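Local coordinates for dihydrodipicolinate reductase N-terminus domain-containing protein (Mycobacterium smegmatis, PDB 6IAQ) that probably catalyses the NADPH-dependent reductive amination of ketones to amines, as a native amine dehydrogenase, at residues A17-K29 with Q303-P315. Numbering follows the deposited sequence.
With NAP (NADP nicotinamide-adenine-dinucleotide phosphate), chain F.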
ATOM      1  N   ALA A  17     -21.849  -1.510 -17.638  1.00 27.65           N
ATOM      2  CA  ALA A  17     -21.263  -2.711 -16.992  1.00 27.40           C
ATOM      3  C   ALA A  17     -20.778  -2.344 -15.573  1.00 25.62           C
ATOM      4  O   ALA A  17     -21.083  -3.098 -14.607  1.00 28.68           O
ATOM      5  CB  ALA A  17     -20.136  -3.250 -17.841  1.00 29.00           C
ATOM      6  N   MET A  18     -20.058  -1.236 -15.422  1.00 25.04           N
ATOM      7  CA  MET A  18     -19.442  -0.899 -14.108  1.00 27.51           C
ATOM      8  C   MET A  18     -20.508  -0.341 -13.145  1.00 27.39           C
ATOM      9  O   MET A  18     -20.598  -0.850 -12.014  1.00 30.44           O
ATOM     10  CB  MET A  18     -18.260   0.069 -14.241  1.00 25.44           C
ATOM     11  CG  MET A  18     -17.043  -0.563 -14.971  1.00 25.54           C
ATOM     12  SD  MET A  18     -16.489  -2.120 -14.253  1.00 26.33           S
ATOM     13  CE  MET A  18     -17.393  -3.352 -15.191  1.00 26.18           C
ATOM     14  N   ASN A  19     -21.320   0.624 -13.553  1.00 29.87           N
ATOM     15  CA  ASN A  19     -22.308   1.235 -12.613  1.00 29.80           C
ATOM     16  C   ASN A  19     -23.371   0.220 -12.215  1.00 32.45           C
ATOM     17  O   ASN A  19     -23.929   0.384 -11.117  1.00 33.44           O
ATOM     18  CB  ASN A  19     -22.872   2.571 -13.076  1.00 29.08           C
ATOM     19  CG  ASN A  19     -22.125   3.731 -12.458  1.00 32.37           C
ATOM     20  OD1 ASN A  19     -21.282   3.516 -11.579  1.00 32.63           O
ATOM     21  ND2 ASN A  19     -22.407   4.952 -12.900  1.00 28.39           N
ATOM     22  N   SER A  20     -23.605  -0.829 -13.003  1.00 30.26           N
ATOM     23  CA  SER A  20     -24.526  -1.906 -12.584  1.00 31.91           C
ATOM     24  C   SER A  20     -23.960  -2.570 -11.325  1.00 37.55           C
ATOM     25  O   SER A  20     -24.721  -2.789 -10.381  1.00 39.81           O
ATOM     26  CB  SER A  20     -24.791  -2.896 -13.688  1.00 36.19           C
ATOM     27  OG  SER A  20     -25.434  -2.229 -14.782  1.00 35.78           O
ATOM     28  N   ILE A  21     -22.657  -2.843 -11.296  1.00 32.65           N
ATOM     29  CA  ILE A  21     -21.993  -3.486 -10.120  1.00 29.78           C
ATOM     30  C   ILE A  21     -21.983  -2.464  -8.978  1.00 29.75           C
ATOM     31  O   ILE A  21     -22.301  -2.828  -7.824  1.00 31.71           O
ATOM     32  CB  ILE A  21     -20.572  -3.967 -10.484  1.00 29.45           C
ATOM     33  CG1 ILE A  21     -20.600  -4.976 -11.631  1.00 27.25           C
ATOM     34  CG2 ILE A  21     -19.879  -4.540  -9.258  1.00 28.85           C
ATOM     35  CD1 ILE A  21     -19.242  -5.284 -12.244  1.00 27.57           C
ATOM     36  N   VAL A  22     -21.590  -1.245  -9.279  1.00 25.83           N
ATOM     37  CA  VAL A  22     -21.450  -0.158  -8.282  1.00 30.76           C
ATOM     38  C   VAL A  22     -22.788   0.056  -7.561  1.00 36.20           C
ATOM     39  O   VAL A  22     -22.776   0.196  -6.319  1.00 32.43           O
ATOM     40  CB  VAL A  22     -20.947   1.117  -8.952  1.00 28.17           C
ATOM     41  CG1 VAL A  22     -21.135   2.324  -8.049  1.00 32.25           C
ATOM     42  CG2 VAL A  22     -19.490   0.967  -9.389  1.00 30.26           C
ATOM     43  N   ALA A  23     -23.895   0.077  -8.308  1.00 35.88           N
ATOM     44  CA  ALA A  23     -25.238   0.356  -7.758  1.00 35.32           C
ATOM     45  C   ALA A  23     -25.527  -0.626  -6.621  1.00 36.22           C
ATOM     46  O   ALA A  23     -25.907  -0.172  -5.527  1.00 38.37           O
ATOM     47  CB  ALA A  23     -26.272   0.315  -8.859  1.00 39.69           C
ATOM     48  N   GLY A  24     -25.295  -1.918  -6.837  1.00 33.43           N
ATOM     49  CA  GLY A  24     -25.530  -2.983  -5.852  1.00 35.08           C
ATOM     50  C   GLY A  24     -24.655  -2.792  -4.620  1.00 40.76           C
ATOM     51  O   GLY A  24     -25.160  -3.019  -3.489  1.00 38.10           O
ATOM     52  N   MET A  25     -23.393  -2.378  -4.811  1.00 37.03           N
ATOM     53  CA  MET A  25     -22.464  -2.120  -3.684  1.00 35.29           C
ATOM     54  C   MET A  25     -22.953  -0.881  -2.916  1.00 37.66           C
ATOM     55  O   MET A  25     -22.870  -0.899  -1.699  1.00 39.45           O
ATOM     56  CB  MET A  25     -21.028  -1.885  -4.163  1.00 34.31           C
ATOM     57  CG  MET A  25     -20.362  -3.115  -4.749  1.00 34.37           C
ATOM     58  SD  MET A  25     -18.773  -2.708  -5.511  1.00 31.63           S
ATOM     59  CE  MET A  25     -18.272  -4.350  -5.995  1.00 29.91           C
ATOM     60  N   LEU A  26     -23.428   0.164  -3.591  1.00 38.86           N
ATOM     61  CA  LEU A  26     -23.953   1.388  -2.915  1.00 39.78           C
ATOM     62  C   LEU A  26     -25.091   0.961  -1.969  1.00 40.39           C
ATOM     63  O   LEU A  26     -25.081   1.343  -0.787  1.00 40.41           O
ATOM     64  CB  LEU A  26     -24.462   2.414  -3.931  1.00 39.32           C
ATOM     65  CG  LEU A  26     -23.423   3.101  -4.810  1.00 36.94           C
ATOM     66  CD1 LEU A  26     -24.103   3.973  -5.860  1.00 35.33           C
ATOM     67  CD2 LEU A  26     -22.451   3.922  -4.000  1.00 35.99           C
ATOM     68  N   LEU A  27     -26.018   0.148  -2.451  1.00 44.99           N
ATOM     69  CA  LEU A  27     -27.172  -0.333  -1.646  1.00 43.95           C
ATOM     70  C   LEU A  27     -26.657  -1.141  -0.441  1.00 46.26           C
ATOM     71  O   LEU A  27     -27.106  -0.866   0.674  1.00 43.85           O
ATOM     72  CB  LEU A  27     -28.096  -1.148  -2.551  1.00 46.69           C
ATOM     73  CG  LEU A  27     -28.750  -0.356  -3.683  1.00 44.89           C
ATOM     74  CD1 LEU A  27     -29.531  -1.279  -4.593  1.00 50.48           C
ATOM     75  CD2 LEU A  27     -29.659   0.714  -3.121  1.00 48.07           C
ATOM     76  N   ASP A  28     -25.686  -2.036  -0.633  1.00 43.11           N
ATOM     77  CA  ASP A  28     -25.048  -2.827   0.455  1.00 46.57           C
ATOM     78  C   ASP A  28     -24.432  -1.905   1.519  1.00 44.53           C
ATOM     79  O   ASP A  28     -24.423  -2.319   2.673  1.00 49.97           O
ATOM     80  CB  ASP A  28     -23.983  -3.788  -0.076  1.00 48.56           C
ATOM     81  CG  ASP A  28     -24.565  -4.970  -0.844  1.00 52.19           C
ATOM     82  OD1 ASP A  28     -25.805  -5.117  -0.833  1.00 52.66           O
ATOM     83  OD2 ASP A  28     -23.784  -5.744  -1.464  1.00 44.59           O
ATOM     84  N   LYS A  29     -23.901  -0.738   1.160  1.00 41.50           N
ATOM     85  CA  LYS A  29     -23.262   0.200   2.125  1.00 42.31           C
ATOM     86  C   LYS A  29     -24.329   1.051   2.831  1.00 43.70           C
ATOM     87  O   LYS A  29     -23.937   1.852   3.749  1.00 43.32           O
ATOM     88  CB  LYS A  29     -22.271   1.145   1.437  1.00 40.92           C
ATOM     89  CG  LYS A  29     -21.073   0.502   0.759  1.00 47.28           C
ATOM     90  CD  LYS A  29     -20.121  -0.123   1.720  1.00 47.99           C
ATOM     91  CE  LYS A  29     -18.855  -0.691   1.114  1.00 48.61           C
ATOM     92  NZ  LYS A  29     -18.518  -2.007   1.724  1.00 54.29           N
ATOM     93  N   GLN A 303     -11.966  -6.055 -12.426  1.00 23.40           N
ATOM     94  CA  GLN A 303     -13.383  -5.655 -12.568  1.00 26.05           C
ATOM     95  C   GLN A 303     -13.961  -5.325 -11.185  1.00 27.26           C
ATOM     96  O   GLN A 303     -14.550  -4.268 -11.017  1.00 25.35           O
ATOM     97  CB  GLN A 303     -14.181  -6.776 -13.244  1.00 25.46           C
ATOM     98  CG  GLN A 303     -15.608  -6.358 -13.586  1.00 26.41           C
ATOM     99  CD  GLN A 303     -16.510  -7.555 -13.741  1.00 28.69           C
ATOM    100  OE1 GLN A 303     -16.834  -8.225 -12.769  1.00 27.56           O
ATOM    101  NE2 GLN A 303     -16.915  -7.830 -14.963  1.00 26.25           N
ATOM    102  N   THR A 304     -13.836  -6.209 -10.212  1.00 26.55           N
ATOM    103  CA  THR A 304     -14.489  -5.988  -8.910  1.00 26.09           C
ATOM    104  C   THR A 304     -13.837  -4.779  -8.238  1.00 25.48           C
ATOM    105  O   THR A 304     -14.607  -3.951  -7.697  1.00 23.35           O
ATOM    106  CB  THR A 304     -14.462  -7.223  -8.012  1.00 28.53           C
ATOM    107  OG1 THR A 304     -14.976  -8.338  -8.731  1.00 24.91           O
ATOM    108  CG2 THR A 304     -15.258  -7.024  -6.739  1.00 30.01           C
ATOM    109  N   THR A 305     -12.503  -4.671  -8.236  1.00 23.03           N
ATOM    110  CA  THR A 305     -11.789  -3.615  -7.468  1.00 24.68           C
ATOM    111  C   THR A 305     -11.883  -2.275  -8.215  1.00 26.49           C
ATOM    112  O   THR A 305     -11.645  -1.220  -7.585  1.00 24.31           O
ATOM    113  CB  THR A 305     -10.346  -3.996  -7.120  1.00 23.65           C
ATOM    114  OG1 THR A 305      -9.588  -4.172  -8.323  1.00 22.75           O
ATOM    115  CG2 THR A 305     -10.261  -5.242  -6.256  1.00 22.95           C
ATOM    116  N   THR A 306     -12.231  -2.254  -9.496  1.00 26.39           N
ATOM    117  CA  THR A 306     -12.625  -0.984 -10.149  1.00 25.57           C
ATOM    118  C   THR A 306     -13.783  -0.378  -9.339  1.00 26.92           C
ATOM    119  O   THR A 306     -13.748   0.818  -8.959  1.00 25.52           O
ATOM    120  CB  THR A 306     -13.051  -1.204 -11.599  1.00 26.52           C
ATOM    121  OG1 THR A 306     -11.923  -1.553 -12.385  1.00 27.90           O
ATOM    122  CG2 THR A 306     -13.728   0.008 -12.194  1.00 32.76           C
ATOM    123  N   CYS A 307     -14.770  -1.202  -9.039  1.00 26.69           N
ATOM    124  CA  CYS A 307     -16.084  -0.774  -8.471  1.00 27.32           C
ATOM    125  C   CYS A 307     -15.935  -0.543  -6.961  1.00 31.21           C
ATOM    126  O   CYS A 307     -16.400   0.500  -6.484  1.00 27.17           O
ATOM    127  CB  CYS A 307     -17.133  -1.816  -8.825  1.00 26.66           C
ATOM    128  SG  CYS A 307     -17.347  -1.911 -10.622  1.00 28.40           S
ATOM    129  N   THR A 308     -15.262  -1.451  -6.241  1.00 25.67           N
ATOM    130  CA  THR A 308     -15.047  -1.319  -4.770  1.00 28.92           C
ATOM    131  C   THR A 308     -14.245  -0.060  -4.488  1.00 27.03           C
ATOM    132  O   THR A 308     -14.559   0.618  -3.514  1.00 30.40           O
ATOM    133  CB  THR A 308     -14.314  -2.504  -4.134  1.00 29.22           C
ATOM    134  OG1 THR A 308     -13.007  -2.605  -4.727  1.00 28.48           O
ATOM    135  CG2 THR A 308     -15.131  -3.765  -4.258  1.00 31.70           C
ATOM    136  N   GLN A 309     -13.261   0.276  -5.320  1.00 26.66           N
ATOM    137  CA  GLN A 309     -12.425   1.457  -5.023  1.00 25.43           C
ATOM    138  C   GLN A 309     -13.244   2.734  -5.195  1.00 29.95           C
ATOM    139  O   GLN A 309     -13.159   3.598  -4.303  1.00 27.87           O
ATOM    140  CB  GLN A 309     -11.135   1.405  -5.817  1.00 23.77           C
ATOM    141  CG  GLN A 309     -10.193   0.337  -5.265  1.00 24.04           C
ATOM    142  CD  GLN A 309      -8.915   0.306  -6.046  1.00 22.83           C
ATOM    143  OE1 GLN A 309      -7.980   1.038  -5.754  1.00 26.35           O
ATOM    144  NE2 GLN A 309      -8.882  -0.529  -7.061  1.00 24.74           N
ATOM    145  N   MET A 310     -14.024   2.862  -6.272  1.00 29.79           N
ATOM    146  CA  MET A 310     -14.875   4.066  -6.462  1.00 28.29           C
ATOM    147  C   MET A 310     -15.856   4.159  -5.292  1.00 23.85           C
ATOM    148  O   MET A 310     -16.032   5.243  -4.765  1.00 30.96           O
ATOM    149  CB  MET A 310     -15.646   4.053  -7.794  1.00 29.16           C
ATOM    150  CG  MET A 310     -16.493   5.304  -7.957  1.00 30.67           C
ATOM    151  SD  MET A 310     -16.896   5.706  -9.701  1.00 32.72           S
ATOM    152  CE  MET A 310     -17.897   4.259 -10.010  1.00 27.72           C
ATOM    153  N   VAL A 311     -16.488   3.070  -4.902  1.00 26.52           N
ATOM    154  CA  VAL A 311     -17.479   3.066  -3.786  1.00 25.79           C
ATOM    155  C   VAL A 311     -16.783   3.478  -2.487  1.00 30.52           C
ATOM    156  O   VAL A 311     -17.274   4.430  -1.834  1.00 28.43           O
ATOM    157  CB  VAL A 311     -18.193   1.717  -3.681  1.00 31.26           C
ATOM    158  CG1 VAL A 311     -19.026   1.596  -2.406  1.00 33.34           C
ATOM    159  CG2 VAL A 311     -19.063   1.482  -4.910  1.00 31.75           C
ATOM    160  N   ASN A 312     -15.659   2.835  -2.153  1.00 31.70           N
ATOM    161  CA  ASN A 312     -14.967   3.027  -0.850  1.00 33.10           C
ATOM    162  C   ASN A 312     -14.370   4.438  -0.840  1.00 33.05           C
ATOM    163  O   ASN A 312     -14.108   4.951   0.275  1.00 37.36           O
ATOM    164  CB  ASN A 312     -13.947   1.920  -0.572  1.00 32.93           C
ATOM    165  CG  ASN A 312     -14.572   0.543  -0.399  1.00 41.08           C
ATOM    166  OD1 ASN A 312     -15.784   0.413  -0.198  1.00 44.81           O
ATOM    167  ND2 ASN A 312     -13.758  -0.507  -0.485  1.00 42.09           N
ATOM    168  N   ARG A 313     -14.228   5.088  -2.006  1.00 32.72           N
ATOM    169  CA  ARG A 313     -13.745   6.492  -2.077  1.00 29.91           C
ATOM    170  C   ARG A 313     -14.860   7.516  -1.766  1.00 32.09           C
ATOM    171  O   ARG A 313     -14.533   8.686  -1.510  1.00 33.84           O
ATOM    172  CB  ARG A 313     -13.146   6.822  -3.446  1.00 32.29           C
ATOM    173  CG  ARG A 313     -11.696   6.416  -3.666  1.00 32.95           C
ATOM    174  CD  ARG A 313     -10.778   6.942  -2.586  1.00 31.40           C
ATOM    175  NE  ARG A 313      -9.376   6.692  -2.857  1.00 29.75           N
ATOM    176  CZ  ARG A 313      -8.395   6.895  -1.970  1.00 31.96           C
ATOM    177  NH1 ARG A 313      -8.656   7.356  -0.738  1.00 31.03           N
ATOM    178  NH2 ARG A 313      -7.150   6.641  -2.323  1.00 30.56           N
ATOM    179  N   ILE A 314     -16.130   7.147  -1.791  1.00 28.24           N
ATOM    180  CA  ILE A 314     -17.230   8.158  -1.754  1.00 32.96           C
ATOM    181  C   ILE A 314     -17.129   8.987  -0.468  1.00 35.01           C
ATOM    182  O   ILE A 314     -17.200  10.217  -0.541  1.00 33.44           O
ATOM    183  CB  ILE A 314     -18.615   7.517  -1.966  1.00 30.24           C
ATOM    184  CG1 ILE A 314     -18.819   7.146  -3.443  1.00 29.93           C
ATOM    185  CG2 ILE A 314     -19.726   8.440  -1.469  1.00 32.84           C
ATOM    186  CD1 ILE A 314     -19.958   6.199  -3.663  1.00 31.27           C
ATOM    187  N   PRO A 315     -16.955   8.406   0.739  1.00 36.93           N
ATOM    188  CA  PRO A 315     -16.831   9.232   1.949  1.00 41.12           C
ATOM    189  C   PRO A 315     -15.626  10.182   1.895  1.00 37.86           C
ATOM    190  O   PRO A 315     -15.737  11.295   2.403  1.00 36.06           O
ATOM    191  CB  PRO A 315     -16.684   8.242   3.108  1.00 40.41           C
ATOM    192  CG  PRO A 315     -17.274   6.950   2.567  1.00 41.14           C
ATOM    193  CD  PRO A 315     -17.045   6.983   1.064  1.00 39.21           C
TER
HETATM  194  PA  NAP F 402     -20.338   0.673 -20.659  1.00 26.75           P
HETATM  195  O1A NAP F 402     -20.927  -0.573 -20.190  1.00 26.25           O
HETATM  196  O2A NAP F 402     -20.221   1.060 -22.164  1.00 25.71           O
HETATM  197  O5B NAP F 402     -21.130   1.868 -19.877  1.00 29.38           O
HETATM  198  C5B NAP F 402     -21.057   3.243 -20.277  1.00 29.66           C
HETATM  199  C4B NAP F 402     -22.365   3.917 -19.888  1.00 32.85           C
HETATM  200  O4B NAP F 402     -22.341   5.310 -20.188  1.00 33.64           O
HETATM  201  C3B NAP F 402     -23.628   3.347 -20.589  1.00 34.37           C
HETATM  202  O3B NAP F 402     -24.550   3.076 -19.506  1.00 34.47           O
HETATM  203  C2B NAP F 402     -24.190   4.472 -21.454  1.00 38.56           C
HETATM  204  O2B NAP F 402     -25.632   4.560 -21.438  1.00 41.17           O
HETATM  205  C1B NAP F 402     -23.688   5.638 -20.660  1.00 33.78           C
HETATM  206  N9A NAP F 402     -23.561   6.922 -21.347  1.00 37.01           N
HETATM  207  C8A NAP F 402     -22.828   7.245 -22.432  1.00 33.26           C
HETATM  208  N7A NAP F 402     -22.949   8.560 -22.646  1.00 34.98           N
HETATM  209  C5A NAP F 402     -23.693   9.073 -21.637  1.00 37.22           C
HETATM  210  C6A NAP F 402     -24.197  10.402 -21.207  1.00 38.30           C
HETATM  211  N6A NAP F 402     -23.925  11.495 -21.907  1.00 40.84           N
HETATM  212  N1A NAP F 402     -24.944  10.476 -20.107  1.00 37.82           N
HETATM  213  C2A NAP F 402     -25.251   9.409 -19.341  1.00 38.14           C
HETATM  214  N3A NAP F 402     -24.836   8.159 -19.647  1.00 37.50           N
HETATM  215  C4A NAP F 402     -24.103   7.987 -20.784  1.00 34.81           C
HETATM  216  O3  NAP F 402     -18.799   0.859 -20.109  1.00 27.67           O
HETATM  217  PN  NAP F 402     -18.261   0.427 -18.601  1.00 25.24           P
HETATM  218  O1N NAP F 402     -17.539  -0.885 -18.599  1.00 27.32           O
HETATM  219  O2N NAP F 402     -19.330   0.625 -17.584  1.00 24.96           O
HETATM  220  O5D NAP F 402     -17.192   1.615 -18.590  1.00 24.22           O
HETATM  221  C5D NAP F 402     -17.489   3.012 -18.481  1.00 25.52           C
HETATM  222  C4D NAP F 402     -16.278   3.901 -18.450  1.00 26.50           C
HETATM  223  O4D NAP F 402     -15.538   3.602 -17.221  1.00 27.28           O
HETATM  224  C3D NAP F 402     -15.398   3.679 -19.648  1.00 25.18           C
HETATM  225  O3D NAP F 402     -14.888   4.887 -20.183  1.00 23.76           O
HETATM  226  C2D NAP F 402     -14.258   2.827 -19.076  1.00 25.39           C
HETATM  227  O2D NAP F 402     -13.079   2.992 -19.877  1.00 24.89           O
HETATM  228  C1D NAP F 402     -14.189   3.358 -17.615  1.00 26.95           C
HETATM  229  N1N NAP F 402     -13.588   2.372 -16.699  1.00 23.74           N
HETATM  230  C2N NAP F 402     -12.602   2.778 -15.923  1.00 24.60           C
HETATM  231  C3N NAP F 402     -11.968   1.865 -15.092  1.00 24.38           C
HETATM  232  C7N NAP F 402     -10.867   2.297 -14.148  1.00 26.19           C
HETATM  233  O7N NAP F 402     -10.265   1.390 -13.575  1.00 26.83           O
HETATM  234  N7N NAP F 402     -10.599   3.596 -13.925  1.00 24.85           N
HETATM  235  C4N NAP F 402     -12.401   0.539 -15.085  1.00 22.74           C
HETATM  236  C5N NAP F 402     -13.447   0.135 -15.908  1.00 23.77           C
HETATM  237  C6N NAP F 402     -14.020   1.097 -16.703  1.00 22.34           C
HETATM  238  P2B NAP F 402     -26.568   3.395 -22.001  1.00 38.72           P
HETATM  239  O1X NAP F 402     -26.443   2.205 -21.093  1.00 35.82           O
HETATM  240  O2X NAP F 402     -27.988   3.915 -21.787  1.00 37.48           O
HETATM  241  O3X NAP F 402     -26.023   3.316 -23.430  1.00 43.32           O
HETATM  242  O   HOH W   1     -15.235  -1.518   2.020  1.00 42.20           O
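Ile21 lays its CD1 methyl over one face of the Gln303 carboxamide, 3.8 Å from OE1, while NE2 of that amide binds the backbone oxygen of Asp172. Thr306 holds its CG2 methyl above the plane of the nicotinamide, just outside the ring at its C4N corner, 3.2 Å from NAP C4N, the carbon that accepts or gives up hydride in nicotinamide cofactors. The Asn19 amide is met differently: the Met310 CE methyl comes up near the edge at its oxygen end, CE to OD1 3.8 Å. Its ND2 is held by the carbonyls of Gly14 and Val79, but OD1 is buried without a polar partner. The third amide, Asn312, turns its oxygen edge to Lys29 CE and gives its ND2 to carbonyls of Gly154 and Ala156 of the second subunit.

Between these polar margins the packing is apolar and knobs-into-holes. Met25, extended beyond CG (chi2 172°, chi3 177°), reaches into the hole formed by Thr304, Cys307, Thr308 and Val311, its CE 3.6 Å from Thr308 CG2. Cys307 answers as a knob among Met18, Ile21, Val22 and Met25, its SG 3.7 Å from Met18 SD. Helix 17-28 is the first helix of the Rossmann fold, following strand 9-13 and the glycine-bearing turn; helix 303-312, from the C-terminal part of the chain, crosses it at -51° with the axes 9.2 Å apart.

At the N-terminal end of helix 17-28, Met18 N donates to NAP O2N at 2.9 Å. Ala17 N donates likewise to O1A, and the helix dipole would probably help hold the pyrophosphate. At the far end of the interface, Leu26 CD2 and Ile314 CD1 press together at a tight 3.4 Å, with Ile314 also resting on strands 77-80 and 102-105.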